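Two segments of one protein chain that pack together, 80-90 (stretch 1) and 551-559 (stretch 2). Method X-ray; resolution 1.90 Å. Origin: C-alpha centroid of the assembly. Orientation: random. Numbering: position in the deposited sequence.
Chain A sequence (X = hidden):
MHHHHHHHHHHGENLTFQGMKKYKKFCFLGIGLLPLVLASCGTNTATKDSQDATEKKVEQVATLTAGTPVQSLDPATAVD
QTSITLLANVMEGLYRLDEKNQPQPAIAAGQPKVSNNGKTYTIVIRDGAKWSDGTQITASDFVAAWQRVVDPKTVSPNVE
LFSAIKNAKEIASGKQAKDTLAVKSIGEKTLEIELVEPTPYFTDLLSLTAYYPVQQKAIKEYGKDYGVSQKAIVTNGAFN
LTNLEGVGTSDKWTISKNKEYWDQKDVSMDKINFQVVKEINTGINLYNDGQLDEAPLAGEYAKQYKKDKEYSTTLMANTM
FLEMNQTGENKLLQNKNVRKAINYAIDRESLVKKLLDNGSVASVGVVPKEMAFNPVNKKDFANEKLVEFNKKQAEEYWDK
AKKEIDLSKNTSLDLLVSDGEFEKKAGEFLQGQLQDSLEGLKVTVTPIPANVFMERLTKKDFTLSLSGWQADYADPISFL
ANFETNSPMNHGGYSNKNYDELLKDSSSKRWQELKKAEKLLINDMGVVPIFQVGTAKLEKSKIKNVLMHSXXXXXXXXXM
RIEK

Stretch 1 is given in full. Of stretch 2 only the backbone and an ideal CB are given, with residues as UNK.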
# COMPACT_ATOMS: atom_id res chain seq x y z
N ASP A 80 -3.00 -2.18 4.53
CA ASP A 80 -1.96 -1.28 5.05
C ASP A 80 -0.58 -1.96 5.06
O ASP A 80 -0.49 -3.19 5.17
CB ASP A 80 -2.31 -0.85 6.48
CG ASP A 80 -2.13 -1.97 7.47
OD1 ASP A 80 -3.01 -2.86 7.46
OD2 ASP A 80 -1.10 -1.98 8.19
N GLN A 81 0.49 -1.15 4.98
CA GLN A 81 1.84 -1.68 4.86
C GLN A 81 2.27 -2.57 6.01
O GLN A 81 2.90 -3.59 5.77
CB GLN A 81 2.91 -0.58 4.66
CG GLN A 81 4.37 -1.15 4.44
CD GLN A 81 4.56 -2.12 3.23
OE1 GLN A 81 4.56 -3.37 3.38
NE2 GLN A 81 4.73 -1.56 2.03
N THR A 82 1.97 -2.20 7.25
CA THR A 82 2.42 -3.03 8.39
C THR A 82 1.81 -4.43 8.35
O THR A 82 2.51 -5.43 8.56
CB THR A 82 2.08 -2.40 9.74
OG1 THR A 82 2.65 -1.08 9.83
CG2 THR A 82 2.60 -3.27 10.90
N SER A 83 0.50 -4.51 8.11
CA SER A 83 -0.16 -5.82 8.02
C SER A 83 0.37 -6.63 6.82
O SER A 83 0.55 -7.84 6.91
CB SER A 83 -1.67 -5.64 7.89
OG SER A 83 -2.19 -4.87 8.95
N ILE A 84 0.63 -5.95 5.71
CA ILE A 84 1.05 -6.63 4.49
C ILE A 84 2.47 -7.17 4.59
O ILE A 84 2.72 -8.30 4.17
CB ILE A 84 0.83 -5.73 3.27
CG1 ILE A 84 -0.66 -5.71 2.93
CG2 ILE A 84 1.64 -6.22 2.07
CD1 ILE A 84 -1.04 -4.68 1.87
N THR A 85 3.40 -6.39 5.14
CA THR A 85 4.73 -6.93 5.46
C THR A 85 4.69 -8.15 6.40
O THR A 85 5.41 -9.14 6.17
CB THR A 85 5.65 -5.83 6.06
OG1 THR A 85 6.00 -4.90 5.03
CG2 THR A 85 6.93 -6.45 6.65
N LEU A 86 3.86 -8.12 7.43
CA LEU A 86 3.74 -9.28 8.31
C LEU A 86 3.23 -10.49 7.53
O LEU A 86 3.80 -11.57 7.60
CB LEU A 86 2.81 -9.01 9.48
CG LEU A 86 2.52 -10.22 10.37
CD1 LEU A 86 3.80 -10.78 10.98
CD2 LEU A 86 1.52 -9.80 11.45
N LEU A 87 2.16 -10.29 6.77
CA LEU A 87 1.56 -11.38 5.99
C LEU A 87 2.53 -11.91 4.93
O LEU A 87 2.56 -13.12 4.67
CB LEU A 87 0.21 -10.97 5.37
CG LEU A 87 -1.00 -10.90 6.31
CD1 LEU A 87 -2.27 -10.45 5.53
CD2 LEU A 87 -1.27 -12.20 7.03
N ALA A 88 3.33 -11.03 4.32
CA ALA A 88 4.34 -11.48 3.34
C ALA A 88 5.40 -12.39 3.98
O ALA A 88 6.05 -13.16 3.28
CB ALA A 88 5.00 -10.27 2.66
N ASN A 89 5.51 -12.34 5.30
CA ASN A 89 6.51 -13.12 6.05
C ASN A 89 5.97 -14.31 6.87
O ASN A 89 6.71 -15.29 7.09
CB ASN A 89 7.32 -12.16 6.92
CG ASN A 89 8.28 -11.33 6.11
OD1 ASN A 89 9.33 -11.81 5.69
ND2 ASN A 89 7.93 -10.07 5.88
N VAL A 90 4.70 -14.26 7.29
CA VAL A 90 4.07 -15.42 7.93
C VAL A 90 3.20 -16.23 6.98
O VAL A 90 2.83 -17.36 7.29
CB VAL A 90 3.33 -15.06 9.27
CG1 VAL A 90 4.31 -14.45 10.28
CG2 VAL A 90 2.12 -14.15 9.02
N UNK A 551 8.13 -1.69 -4.40
CA UNK A 551 6.71 -1.98 -4.65
C UNK A 551 6.25 -3.19 -3.82
O UNK A 551 7.06 -4.05 -3.45
CB UNK A 551 6.47 -2.24 -6.14
N UNK A 552 4.96 -3.25 -3.53
CA UNK A 552 4.37 -4.36 -2.78
C UNK A 552 4.81 -4.37 -1.33
O UNK A 552 5.15 -3.33 -0.76
CB UNK A 552 4.74 -5.69 -3.43
N UNK A 553 4.80 -5.55 -0.72
CA UNK A 553 5.19 -5.70 0.68
C UNK A 553 6.67 -5.33 0.80
O UNK A 553 7.50 -5.88 0.09
CB UNK A 553 4.93 -7.12 1.18
N UNK A 554 7.00 -4.40 1.68
CA UNK A 554 8.32 -3.75 1.69
C UNK A 554 9.49 -4.67 2.05
O UNK A 554 10.58 -4.53 1.48
CB UNK A 554 8.29 -2.58 2.68
N UNK A 555 9.29 -5.57 3.01
CA UNK A 555 10.41 -6.40 3.49
C UNK A 555 10.12 -7.89 3.37
O UNK A 555 9.01 -8.33 3.68
CB UNK A 555 10.73 -6.06 4.95
N UNK A 556 11.12 -8.64 2.92
CA UNK A 556 11.09 -10.10 2.93
C UNK A 556 12.28 -10.59 3.75
O UNK A 556 13.45 -10.43 3.36
CB UNK A 556 11.12 -10.67 1.51
N UNK A 557 11.97 -11.17 4.90
CA UNK A 557 12.99 -11.63 5.84
C UNK A 557 13.33 -13.13 5.69
O UNK A 557 14.09 -13.67 6.49
CB UNK A 557 12.52 -11.35 7.27
N UNK A 558 12.77 -13.78 4.67
CA UNK A 558 12.89 -15.22 4.51
C UNK A 558 14.34 -15.72 4.66
O UNK A 558 14.60 -16.68 5.37
CB UNK A 558 12.34 -15.63 3.14
N UNK A 559 15.27 -15.06 3.96
CA UNK A 559 16.65 -15.52 3.91
C UNK A 559 17.57 -14.67 4.81
O UNK A 559 18.79 -14.78 4.74
CB UNK A 559 17.15 -15.49 2.47

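Position 551 turns its CA-to-CB bond away from the helix, and its ideal CB finds nothing of stretch 1 within 5.5 Å. The contact sets no preference here; the residue is Ile-551, which takes no part in it.

At 552 the bond again points away, but phi/psi of 70/-154 argues for glycine, which positive phi favours. Gly-552 fits, and contributes backbone, with Gln-81 NE2 giving a weak hydrogen bond to Gly-552 O at 3.3 Å.

At 553 the CA trace comes nearest the helix, 5.0 Å from CA to the CA of Thr-85. Its ideal CB is 3.5 Å from both Ala-88 CB and Ile-84 CG2, with Thr-85 CA 4.3 Å from that ideal CB, so the site is apolar and tight. A small side chain is the natural reading, alanine above all, with glycine or serine conceivable. Ala-553 is the answer: its CB lies 3.5 Å from Ala-88 CB and 3.6 Å from Ile-84 CG2, a compact apolar patch.

The backbone at 554 matters more than its side chain. Its N donates to Gln-81 OE1 at 3.1 Å, and that same OE1 accepts from Thr-85 OG1 at 2.7 Å, so a helix side chain is braced from within while it holds the backbone of the loop. The CB bond runs sideways past Gln-81 NE2 and Thr-85 OG1, leaving room for many long or polar residues. Lys-554 takes it, its CB 3.8 Å from Gln-81 NE2 and its end leading away.

At 555 the CB also points sideways, 4.2 Å from Thr-85 CG2; the extended backbone suits beta-branched or aromatic residues. In Tyr-555, CB rests beside that methyl, while the backbone O accepts from Asn-89 ND2 at 3.0 Å.

Position 556 is extended too, its CB 4.7 Å from Asn-89 OD1. A polar side chain suits: serine, asparagine or aspartate. Asp-556 is found; a water lies 2.8 Å from Asp-556 OD1 and 3.0 Å from Asn-89 OD1, within hydrogen-bonding reach of both, and links the two side chains.

At 557, N donates to Asn-89 OD1 at 2.8 Å. Asn-89 thus reads the backbone at both 555 and 557, and ND2 also reaches Thr-85 O at 2.7 Å. The ideal CB, 3.6 Å from Asn-89 OD1, points sideways, so a flat or extended side chain could lie along the helix. Tyr-557 does so, with CE2 4.2 Å from Thr-85 CG2.

Position 558 barely touches the helix and tolerates much; the CA-to-CB bond of Lys-558 points sideways and its end leads away, its N donating to Asp-556 OD1 at 3.0 Å. Position 559 is out of reach and unconstrained by the helix: Lys-559.

Stretch 2 551-559: IGAKYDYKK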
# COMPACT_ATOMS: atom_id res chain seq x y z
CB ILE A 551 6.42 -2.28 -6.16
CG1 ILE A 551 7.08 -3.58 -6.61
CG2 ILE A 551 6.85 -1.14 -7.05
CD1 ILE A 551 6.75 -3.96 -8.07
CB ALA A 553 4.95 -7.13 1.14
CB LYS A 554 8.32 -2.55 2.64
CG LYS A 554 9.59 -1.69 2.54
CD LYS A 554 9.53 -0.49 3.48
CE LYS A 554 8.59 0.59 2.99
NZ LYS A 554 8.91 1.93 3.64
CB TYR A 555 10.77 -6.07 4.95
CG TYR A 555 11.35 -4.68 5.13
CD1 TYR A 555 12.63 -4.38 4.69
CD2 TYR A 555 10.61 -3.67 5.74
CE1 TYR A 555 13.17 -3.12 4.83
CE2 TYR A 555 11.15 -2.38 5.91
CZ TYR A 555 12.43 -2.12 5.44
OH TYR A 555 13.01 -0.88 5.58
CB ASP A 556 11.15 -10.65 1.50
CG ASP A 556 10.98 -12.17 1.45
OD1 ASP A 556 10.88 -12.80 2.53
OD2 ASP A 556 10.91 -12.72 0.33
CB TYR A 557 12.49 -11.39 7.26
CG TYR A 557 12.09 -9.95 7.53
CD1 TYR A 557 13.02 -8.93 7.45
CD2 TYR A 557 10.78 -9.62 7.88
CE1 TYR A 557 12.66 -7.61 7.72
CE2 TYR A 557 10.42 -8.32 8.14
CZ TYR A 557 11.37 -7.31 8.07
OH TYR A 557 11.01 -6.01 8.33
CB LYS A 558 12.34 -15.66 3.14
CG LYS A 558 12.60 -17.14 2.81
CD LYS A 558 11.87 -17.56 1.52
CE LYS A 558 12.35 -18.91 1.04
NZ LYS A 558 11.76 -19.26 -0.28
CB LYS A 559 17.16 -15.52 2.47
CG LYS A 559 16.49 -16.56 1.58
CD LYS A 559 17.15 -16.61 0.19
CE LYS A 559 16.28 -17.31 -0.87
NZ LYS A 559 16.71 -18.71 -1.15
O HOH W 1 9.16 -14.41 4.11
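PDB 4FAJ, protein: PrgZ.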